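Local coordinates for protein subtilisin-like serine protease (Fervidobacterium pennivorans, PDB 1R6V) that degrades keratin into peptides as a subtilisin-like serine protease, allowing its bacterium to grow on native feathers, at residues 102-108 against 376-382; 110-114 against 136-140; 314-318 against 331-337. The protein carries 1 engineered substitution. All coordinates share one frame. Residues are numbered along the deposited sequence.

From the N terminus, the chain first passes through the stretch assigned to the propeptide. There 102-108 pairs with 376-382, and contact 1 closes a loop of 267 residues, joining that stretch to strand 374-378 and the start of helix 380-397, where Ser-381 lies. A few residues on, 110-114 turns onto helix 136-140 of the peptidase S8 region, so contact 2 closes a short loop. Contact 3 comes later, between strand 314-322 and the 331-337 connection. Contacts 2 and 3 follow one another in series, and both fall within the span of contact 1. Contact 3 also touches contact 1 directly: the Phe-331 ring packs against Gln-378, Gly-379 and Thr-380.

Contact 1. Residues 102-108 against 376-382; sequences KPTVVKP and YYQGTSM
Lay 102-108 down extended, with 104-105 as a short edge strand antiparallel to 374-378; Thr-104 opposes Gln-378 (hydrogen-bonded pair) and Val-105 opposes Tyr-377 (non-hydrogen-bonded pair). Thr-104 N donates to Gln-378 O at 3.0 Å, Gln-378 N returns a bond to Thr-104 O at 2.9 Å, and Val-106 N reaches Tyr-376 O at 3.0 Å. The backbone of Tyr-377, facing away from Val-105, bonds to Ile-347, making 374-378 the middle strand of three. Water 1 takes up Thr-104 OG1 at 3.0 Å and bonds weakly to Gln-378 NE2 at 3.4 Å. The tyrosine hydroxyls find partners outside: Tyr-376 with Glu-134, Tyr-377 with Ser-199. Pro-108 CB sits 3.8 Å above the Tyr-376 ring centroid, a CH-pi contact. At Gly-379 (phi 143°) a beta-carbon would jam against the preceding carbonyl O and clash with Met-382 CE, so glycine must precede the weakly bonded start of helix 380-397. Pro-103 CB lies 3.0 Å from Met-382 SD and 3.3 Å from OG of Ser-381, the inferred charge-relay serine, close to the engineered Ala-200. Three backbone hydrogen bonds hold the pairing and an apolar proline sits beside the Ser-381 hydroxyl, so the presumed propeptide segment probably obstructs the active site.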
loop_
_atom_site.group_PDB
_atom_site.type_symbol
_atom_site.label_atom_id
_atom_site.label_comp_id
_atom_site.label_asym_id
_atom_site.label_seq_id
_atom_site.Cartn_x
_atom_site.Cartn_y
_atom_site.Cartn_z
ATOM N N LYS A 102 -9.355 -15.074 -4.983
ATOM C CA LYS A 102 -9.939 -16.410 -4.890
ATOM C C LYS A 102 -9.585 -17.492 -5.904
ATOM O O LYS A 102 -9.735 -17.310 -7.111
ATOM C CB LYS A 102 -11.470 -16.287 -4.838
ATOM C CG LYS A 102 -12.026 -15.643 -3.564
ATOM C CD LYS A 102 -12.197 -16.643 -2.414
ATOM C CE LYS A 102 -13.322 -17.641 -2.676
ATOM N NZ LYS A 102 -13.361 -18.715 -1.637
ATOM N N PRO A 103 -9.131 -18.656 -5.411
ATOM C CA PRO A 103 -8.784 -19.747 -6.327
ATOM C C PRO A 103 -10.063 -20.409 -6.819
ATOM O O PRO A 103 -11.093 -20.329 -6.151
ATOM C CB PRO A 103 -7.970 -20.690 -5.446
ATOM C CG PRO A 103 -8.563 -20.498 -4.091
ATOM C CD PRO A 103 -8.777 -18.998 -4.020
ATOM N N THR A 104 -10.006 -21.051 -7.983
ATOM C CA THR A 104 -11.179 -21.741 -8.513
ATOM C C THR A 104 -10.874 -23.231 -8.615
ATOM O O THR A 104 -9.722 -23.628 -8.754
ATOM C CB THR A 104 -11.585 -21.199 -9.896
ATOM O OG1 THR A 104 -10.472 -21.270 -10.792
ATOM C CG2 THR A 104 -12.040 -19.753 -9.783
ATOM N N VAL A 105 -11.904 -24.059 -8.530
ATOM C CA VAL A 105 -11.711 -25.492 -8.598
ATOM C C VAL A 105 -11.537 -25.987 -10.028
ATOM O O VAL A 105 -12.132 -25.440 -10.967
ATOM C CB VAL A 105 -12.901 -26.231 -7.943
ATOM C CG1 VAL A 105 -12.788 -27.746 -8.168
ATOM C CG2 VAL A 105 -12.925 -25.929 -6.451
ATOM N N VAL A 106 -10.673 -26.987 -10.196
ATOM C CA VAL A 106 -10.469 -27.603 -11.501
ATOM C C VAL A 106 -10.443 -29.112 -11.308
ATOM O O VAL A 106 -10.327 -29.611 -10.183
ATOM C CB VAL A 106 -9.158 -27.147 -12.220
ATOM C CG1 VAL A 106 -9.175 -25.634 -12.421
ATOM C CG2 VAL A 106 -7.920 -27.598 -11.439
ATOM N N LYS A 107 -10.574 -29.847 -12.409
ATOM C CA LYS A 107 -10.562 -31.301 -12.344
ATOM C C LYS A 107 -9.153 -31.853 -12.387
ATOM O O LYS A 107 -8.235 -31.202 -12.883
ATOM C CB LYS A 107 -11.329 -31.889 -13.532
ATOM C CG LYS A 107 -12.798 -31.555 -13.568
ATOM C CD LYS A 107 -13.566 -32.230 -12.452
ATOM C CE LYS A 107 -15.061 -31.954 -12.599
ATOM N NZ LYS A 107 -15.868 -32.603 -11.536
ATOM N N PRO A 108 -8.956 -33.060 -11.850
ATOM C CA PRO A 108 -7.607 -33.620 -11.900
ATOM C C PRO A 108 -7.223 -33.826 -13.356
ATOM O O PRO A 108 -8.089 -33.961 -14.227
ATOM C CB PRO A 108 -7.737 -34.945 -11.140
ATOM C CG PRO A 108 -9.234 -35.235 -11.152
ATOM C CD PRO A 108 -9.841 -33.873 -10.998
ATOM N N TYR A 376 -8.434 -29.822 -6.011
ATOM C CA TYR A 376 -7.536 -29.258 -7.011
ATOM C C TYR A 376 -7.975 -27.825 -7.315
ATOM O O TYR A 376 -9.106 -27.596 -7.734
ATOM C CB TYR A 376 -7.588 -30.064 -8.318
ATOM C CG TYR A 376 -7.260 -31.532 -8.178
ATOM C CD1 TYR A 376 -8.225 -32.423 -7.729
ATOM C CD2 TYR A 376 -5.997 -32.028 -8.494
ATOM C CE1 TYR A 376 -7.956 -33.769 -7.596
ATOM C CE2 TYR A 376 -5.713 -33.397 -8.359
ATOM C CZ TYR A 376 -6.709 -34.250 -7.907
ATOM O OH TYR A 376 -6.476 -35.594 -7.741
ATOM N N TYR A 377 -7.069 -26.873 -7.124
ATOM C CA TYR A 377 -7.364 -25.470 -7.373
ATOM C C TYR A 377 -6.446 -24.881 -8.440
ATOM O O TYR A 377 -5.392 -25.438 -8.769
ATOM C CB TYR A 377 -7.161 -24.633 -6.101
ATOM C CG TYR A 377 -8.188 -24.811 -5.004
ATOM C CD1 TYR A 377 -9.315 -25.613 -5.180
ATOM C CD2 TYR A 377 -8.035 -24.141 -3.793
ATOM C CE1 TYR A 377 -10.279 -25.743 -4.169
ATOM C CE2 TYR A 377 -8.979 -24.263 -2.777
ATOM C CZ TYR A 377 -10.098 -25.062 -2.966
ATOM O OH TYR A 377 -11.032 -25.191 -1.952
ATOM N N GLN A 378 -6.851 -23.725 -8.945
ATOM C CA GLN A 378 -6.068 -22.992 -9.921
ATOM C C GLN A 378 -6.142 -21.524 -9.521
ATOM O O GLN A 378 -7.124 -21.087 -8.921
ATOM C CB GLN A 378 -6.660 -23.205 -11.312
ATOM C CG GLN A 378 -6.303 -22.175 -12.336
ATOM C CD GLN A 378 -7.340 -22.140 -13.459
ATOM O OE1 GLN A 378 -7.541 -23.129 -14.154
ATOM N NE2 GLN A 378 -8.004 -21.000 -13.629
ATOM N N GLY A 379 -5.091 -20.774 -9.821
ATOM C CA GLY A 379 -5.098 -19.362 -9.510
ATOM C C GLY A 379 -3.741 -18.882 -9.054
ATOM O O GLY A 379 -2.870 -19.685 -8.709
ATOM N N THR A 380 -3.559 -17.569 -9.060
ATOM C CA THR A 380 -2.293 -17.022 -8.613
ATOM C C THR A 380 -2.137 -17.331 -7.120
ATOM O O THR A 380 -1.022 -17.400 -6.598
ATOM C CB THR A 380 -2.227 -15.506 -8.869
ATOM O OG1 THR A 380 -2.597 -15.239 -10.232
ATOM C CG2 THR A 380 -0.820 -15.016 -8.665
ATOM N N SER A 381 -3.253 -17.570 -6.432
ATOM C CA SER A 381 -3.170 -17.879 -5.004
ATOM C C SER A 381 -2.617 -19.296 -4.793
ATOM O O SER A 381 -2.219 -19.675 -3.685
ATOM C CB SER A 381 -4.542 -17.732 -4.334
ATOM O OG SER A 381 -5.440 -18.737 -4.759
ATOM N N MET A 382 -2.604 -20.090 -5.863
ATOM C CA MET A 382 -2.063 -21.441 -5.788
ATOM C C MET A 382 -0.565 -21.400 -6.139
ATOM O O MET A 382 0.198 -22.297 -5.778
ATOM C CB MET A 382 -2.809 -22.376 -6.757
ATOM C CG MET A 382 -4.007 -23.092 -6.140
ATOM S SD MET A 382 -5.196 -21.906 -5.424
ATOM C CE MET A 382 -5.222 -20.701 -6.732
HETATM O O HOH W 1 -8.897 -18.757 -11.292
#

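Contact 2. Residues 110-114 against 136-140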
loop_
_atom_site.group_PDB
_atom_site.type_symbol
_atom_site.label_atom_id
_atom_site.label_comp_id
_atom_site.label_asym_id
_atom_site.label_seq_id
_atom_site.Cartn_x
_atom_site.Cartn_y
_atom_site.Cartn_z
ATOM N N PRO A 110 -4.426 -36.251 -15.251
ATOM C CA PRO A 110 -3.358 -37.258 -15.267
ATOM C C PRO A 110 -2.202 -36.980 -16.229
ATOM O O PRO A 110 -1.135 -37.580 -16.101
ATOM C CB PRO A 110 -4.110 -38.537 -15.628
ATOM C CG PRO A 110 -5.185 -38.043 -16.530
ATOM C CD PRO A 110 -5.685 -36.833 -15.746
ATOM N N ASP A 111 -2.413 -36.088 -17.197
ATOM C CA ASP A 111 -1.357 -35.770 -18.159
ATOM C C ASP A 111 -0.595 -34.485 -17.824
ATOM O O ASP A 111 0.324 -34.095 -18.546
ATOM C CB ASP A 111 -1.944 -35.648 -19.574
ATOM C CG ASP A 111 -0.879 -35.684 -20.647
ATOM O OD1 ASP A 111 -0.121 -36.683 -20.685
ATOM O OD2 ASP A 111 -0.797 -34.732 -21.458
ATOM N N MET A 112 -0.961 -33.833 -16.727
ATOM C CA MET A 112 -0.314 -32.579 -16.338
ATOM C C MET A 112 1.207 -32.713 -16.169
ATOM O O MET A 112 1.687 -33.534 -15.385
ATOM C CB MET A 112 -0.940 -32.063 -15.033
ATOM C CG MET A 112 -0.748 -30.577 -14.746
ATOM S SD MET A 112 -1.538 -29.458 -15.935
ATOM C CE MET A 112 -0.709 -27.910 -15.488
ATOM N N TYR A 113 1.950 -31.903 -16.919
ATOM C CA TYR A 113 3.412 -31.894 -16.854
ATOM C C TYR A 113 4.008 -33.282 -17.039
ATOM O O TYR A 113 4.840 -33.736 -16.250
ATOM C CB TYR A 113 3.864 -31.305 -15.514
ATOM C CG TYR A 113 5.316 -30.926 -15.491
ATOM C CD1 TYR A 113 5.875 -30.197 -16.542
ATOM C CD2 TYR A 113 6.130 -31.260 -14.410
ATOM C CE1 TYR A 113 7.212 -29.807 -16.520
ATOM C CE2 TYR A 113 7.467 -30.874 -14.374
ATOM C CZ TYR A 113 8.002 -30.145 -15.431
ATOM O OH TYR A 113 9.316 -29.714 -15.391
ATOM N N LYS A 114 3.568 -33.947 -18.104
ATOM C CA LYS A 114 4.014 -35.291 -18.448
ATOM C C LYS A 114 4.573 -35.289 -19.872
ATOM O O LYS A 114 4.678 -34.238 -20.511
ATOM C CB LYS A 114 2.830 -36.263 -18.387
ATOM C CG LYS A 114 2.238 -36.482 -17.007
ATOM C CD LYS A 114 3.152 -37.355 -16.164
ATOM C CE LYS A 114 2.499 -37.736 -14.846
ATOM N NZ LYS A 114 3.387 -38.639 -14.054
ATOM N N TRP A 136 2.487 -32.329 -9.519
ATOM C CA TRP A 136 3.304 -31.861 -10.628
ATOM C C TRP A 136 4.054 -30.568 -10.312
ATOM O O TRP A 136 5.140 -30.322 -10.844
ATOM C CB TRP A 136 2.445 -31.664 -11.883
ATOM C CG TRP A 136 1.646 -30.393 -11.906
ATOM C CD1 TRP A 136 0.384 -30.198 -11.421
ATOM C CD2 TRP A 136 2.060 -29.146 -12.468
ATOM N NE1 TRP A 136 -0.019 -28.910 -11.657
ATOM C CE2 TRP A 136 0.994 -28.237 -12.297
ATOM C CE3 TRP A 136 3.233 -28.709 -13.104
ATOM C CZ2 TRP A 136 1.060 -26.916 -12.735
ATOM C CZ3 TRP A 136 3.300 -27.393 -13.542
ATOM C CH2 TRP A 136 2.215 -26.509 -13.356
ATOM N N GLY A 137 3.474 -29.751 -9.435
ATOM C CA GLY A 137 4.109 -28.496 -9.075
ATOM C C GLY A 137 5.439 -28.712 -8.372
ATOM O O GLY A 137 6.384 -27.959 -8.586
ATOM N N LEU A 138 5.524 -29.732 -7.527
ATOM C CA LEU A 138 6.780 -30.005 -6.836
ATOM C C LEU A 138 7.824 -30.436 -7.856
ATOM O O LEU A 138 8.991 -30.045 -7.774
ATOM C CB LEU A 138 6.604 -31.108 -5.798
ATOM C CG LEU A 138 5.652 -30.774 -4.650
ATOM C CD1 LEU A 138 5.667 -31.927 -3.644
ATOM C CD2 LEU A 138 6.086 -29.466 -3.975
ATOM N N GLU A 139 7.411 -31.248 -8.821
ATOM C CA GLU A 139 8.362 -31.681 -9.839
ATOM C C GLU A 139 8.848 -30.475 -10.643
ATOM O O GLU A 139 10.039 -30.336 -10.929
ATOM C CB GLU A 139 7.732 -32.691 -10.805
ATOM C CG GLU A 139 8.788 -33.364 -11.678
ATOM C CD GLU A 139 8.214 -34.125 -12.866
ATOM O OE1 GLU A 139 7.022 -34.482 -12.829
ATOM O OE2 GLU A 139 8.972 -34.384 -13.834
ATOM N N ALA A 140 7.926 -29.589 -10.996
ATOM C CA ALA A 140 8.281 -28.429 -11.786
ATOM C C ALA A 140 9.295 -27.513 -11.108
ATOM O O ALA A 140 10.147 -26.942 -11.782
ATOM C CB ALA A 140 7.037 -27.644 -12.141
HETATM O O HOH W 2 11.229 -29.991 -13.599
#
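Tyr-113 adopts left-handed helical backbone angles (phi 53°, psi 51°), uncommon for a residue with a beta-carbon, and both it and the preceding Met-112 direct CA-to-CB toward helix 136-140. Met-112 lies flat over the indole of Trp-136. Its CG sits 3.5 Å from the centroid of the five-membered ring, only 9° off the normal, a close CH-pi contact. Met-112 CE reaches Trp-136 CZ2 at 3.4 Å, while SD stands 4.7 Å from the five-membered ring centroid. Tyr-113 meets the same indole through CB, 3.6 Å from Trp-136 CE3, with the two rings inclined at 57°. Its ring then runs on along the helix, where CE2 comes within 3.7 Å of Glu-139 CD and 4.0 Å of Ala-140 CB.

No direct hydrogen bond joins the two segments. Water 2 links them instead, 2.6 Å from Tyr-113 OH and donating to Glu-139 O at 2.9 Å. Arg-125 makes a second bridge, with a salt bridge to Glu-139 and a hydrogen bond to Met-112 O. Trp-136 NE1 hydrogen-bonds to Val-345 O, and Phe-326 of strand 325-328 closes the aromatic cluster around Tyr-113 and Trp-136. Met-112 on Trp-136 is a Met-aromatic contact, which joins a loop of the inferred propeptide to helix 136-140 of the subtilisin-type peptidase region.

Contact 3. Residues 314-318 against 331-337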
loop_
_atom_site.group_PDB
_atom_site.type_symbol
_atom_site.label_atom_id
_atom_site.label_comp_id
_atom_site.label_asym_id
_atom_site.label_seq_id
_atom_site.Cartn_x
_atom_site.Cartn_y
_atom_site.Cartn_z
ATOM N N ILE A 314 7.782 -9.882 -3.052
ATOM C CA ILE A 314 8.076 -10.826 -4.126
ATOM C C ILE A 314 6.712 -11.133 -4.743
ATOM O O ILE A 314 5.912 -11.865 -4.157
ATOM C CB ILE A 314 8.673 -12.136 -3.599
ATOM C CG1 ILE A 314 10.000 -11.863 -2.879
ATOM C CG2 ILE A 314 8.877 -13.107 -4.752
ATOM C CD1 ILE A 314 10.727 -13.134 -2.406
ATOM N N GLN A 315 6.440 -10.568 -5.916
ATOM C CA GLN A 315 5.146 -10.790 -6.574
ATOM C C GLN A 315 5.220 -12.046 -7.444
ATOM O O GLN A 315 6.163 -12.220 -8.208
ATOM C CB GLN A 315 4.763 -9.565 -7.406
ATOM C CG GLN A 315 3.380 -9.679 -8.022
ATOM C CD GLN A 315 2.952 -8.414 -8.760
ATOM O OE1 GLN A 315 3.456 -7.322 -8.494
ATOM N NE2 GLN A 315 2.007 -8.560 -9.680
ATOM N N VAL A 316 4.217 -12.914 -7.327
ATOM C CA VAL A 316 4.224 -14.197 -8.015
ATOM C C VAL A 316 3.117 -14.417 -9.034
ATOM O O VAL A 316 1.943 -14.202 -8.739
ATOM C CB VAL A 316 4.137 -15.330 -6.966
ATOM C CG1 VAL A 316 4.167 -16.698 -7.621
ATOM C CG2 VAL A 316 5.262 -15.173 -5.954
ATOM N N ALA A 317 3.499 -14.861 -10.227
ATOM C CA ALA A 317 2.527 -15.144 -11.276
ATOM C C ALA A 317 2.190 -16.627 -11.308
ATOM O O ALA A 317 2.977 -17.470 -10.882
ATOM C CB ALA A 317 3.084 -14.719 -12.622
ATOM N N ALA A 318 1.014 -16.950 -11.839
ATOM C CA ALA A 318 0.575 -18.340 -11.939
ATOM C C ALA A 318 1.002 -18.945 -13.276
ATOM O O ALA A 318 0.804 -18.331 -14.328
ATOM C CB ALA A 318 -0.935 -18.402 -11.810
ATOM N N PHE A 331 -5.149 -15.755 -16.329
ATOM C CA PHE A 331 -5.865 -14.934 -15.367
ATOM C C PHE A 331 -4.854 -14.183 -14.505
ATOM O O PHE A 331 -5.222 -13.318 -13.712
ATOM C CB PHE A 331 -6.746 -15.821 -14.490
ATOM C CG PHE A 331 -6.010 -16.986 -13.885
ATOM C CD1 PHE A 331 -5.038 -16.782 -12.905
ATOM C CD2 PHE A 331 -6.265 -18.283 -14.316
ATOM C CE1 PHE A 331 -4.336 -17.850 -12.367
ATOM C CE2 PHE A 331 -5.565 -19.360 -13.783
ATOM C CZ PHE A 331 -4.598 -19.143 -12.806
ATOM N N SER A 332 -3.578 -14.523 -14.668
ATOM C CA SER A 332 -2.504 -13.884 -13.910
ATOM C C SER A 332 -2.269 -12.470 -14.449
ATOM O O SER A 332 -1.937 -12.291 -15.626
ATOM C CB SER A 332 -1.219 -14.718 -14.031
ATOM O OG SER A 332 -0.311 -14.433 -12.980
ATOM N N SER A 333 -2.438 -11.468 -13.589
ATOM C CA SER A 333 -2.258 -10.081 -14.008
ATOM C C SER A 333 -0.831 -9.783 -14.455
ATOM O O SER A 333 0.136 -10.053 -13.733
ATOM C CB SER A 333 -2.661 -9.135 -12.881
ATOM N N ARG A 334 -0.716 -9.228 -15.661
ATOM C CA ARG A 334 0.571 -8.867 -16.246
ATOM C C ARG A 334 1.057 -7.554 -15.633
ATOM O O ARG A 334 0.347 -6.547 -15.656
ATOM C CB ARG A 334 0.428 -8.716 -17.769
ATOM C CG ARG A 334 1.647 -8.117 -18.462
ATOM C CD ARG A 334 1.493 -8.069 -19.985
ATOM N NE ARG A 334 2.675 -7.480 -20.619
ATOM C CZ ARG A 334 2.908 -7.477 -21.929
ATOM N NH1 ARG A 334 2.037 -8.034 -22.764
ATOM N NH2 ARG A 334 4.014 -6.916 -22.402
ATOM N N SER A 335 2.269 -7.571 -15.089
ATOM C CA SER A 335 2.840 -6.384 -14.463
ATOM C C SER A 335 4.358 -6.471 -14.407
ATOM O O SER A 335 4.930 -7.546 -14.231
ATOM C CB SER A 335 2.273 -6.208 -13.051
ATOM O OG SER A 335 2.428 -7.389 -12.280
ATOM N N ASP A 336 5.015 -5.333 -14.573
ATOM C CA ASP A 336 6.470 -5.304 -14.533
ATOM C C ASP A 336 6.981 -5.692 -13.150
ATOM O O ASP A 336 8.166 -5.981 -12.990
ATOM C CB ASP A 336 6.978 -3.906 -14.856
ATOM C CG ASP A 336 6.347 -2.855 -13.974
ATOM O OD1 ASP A 336 5.295 -2.314 -14.374
ATOM O OD2 ASP A 336 6.886 -2.595 -12.873
ATOM N N GLY A 337 6.085 -5.689 -12.162
ATOM C CA GLY A 337 6.467 -6.021 -10.800
ATOM C C GLY A 337 6.599 -7.505 -10.503
ATOM O O GLY A 337 7.096 -7.875 -9.440
HETATM O O HOH W 3 8.324 -8.808 -7.062
#
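Gln-315, Ala-318 and Ser-332 lose the most area here, and they mark the two places where the 331-337 connection meets strand 314-322. At one end, Ser-332 OG accepts a hydrogen bond from Ala-318 N at 3.1 Å and also lies 3.4 Å from Ala-317 CB. Ala-318 CB rests 3.5 Å from Phe-331 CE1. At the other end, Gln-315 extends (chi1 and chi2 both t), so that NE2 makes a weak bond to Ser-335 OG at 2.9 Å. Water 3 reinforces this end, accepting from Gln-315 N and donating to Gly-337 O, each at 2.8 Å.

The loop runs nearly opposite to the strand, end-to-end directions 155° apart, and brings the chain back to enter strand 338-343, parallel to 314-322 in the central mixed sheet of the subtilase fold. Val-316 points away from the loop and packs on helix 380-397. With no backbone-to-backbone hydrogen bond, loop and strand are held by one good and one weak hydrogen bond to serine hydroxyls, a bridging water and the Ala-318/Phe-331 packing, not by sheet pairing.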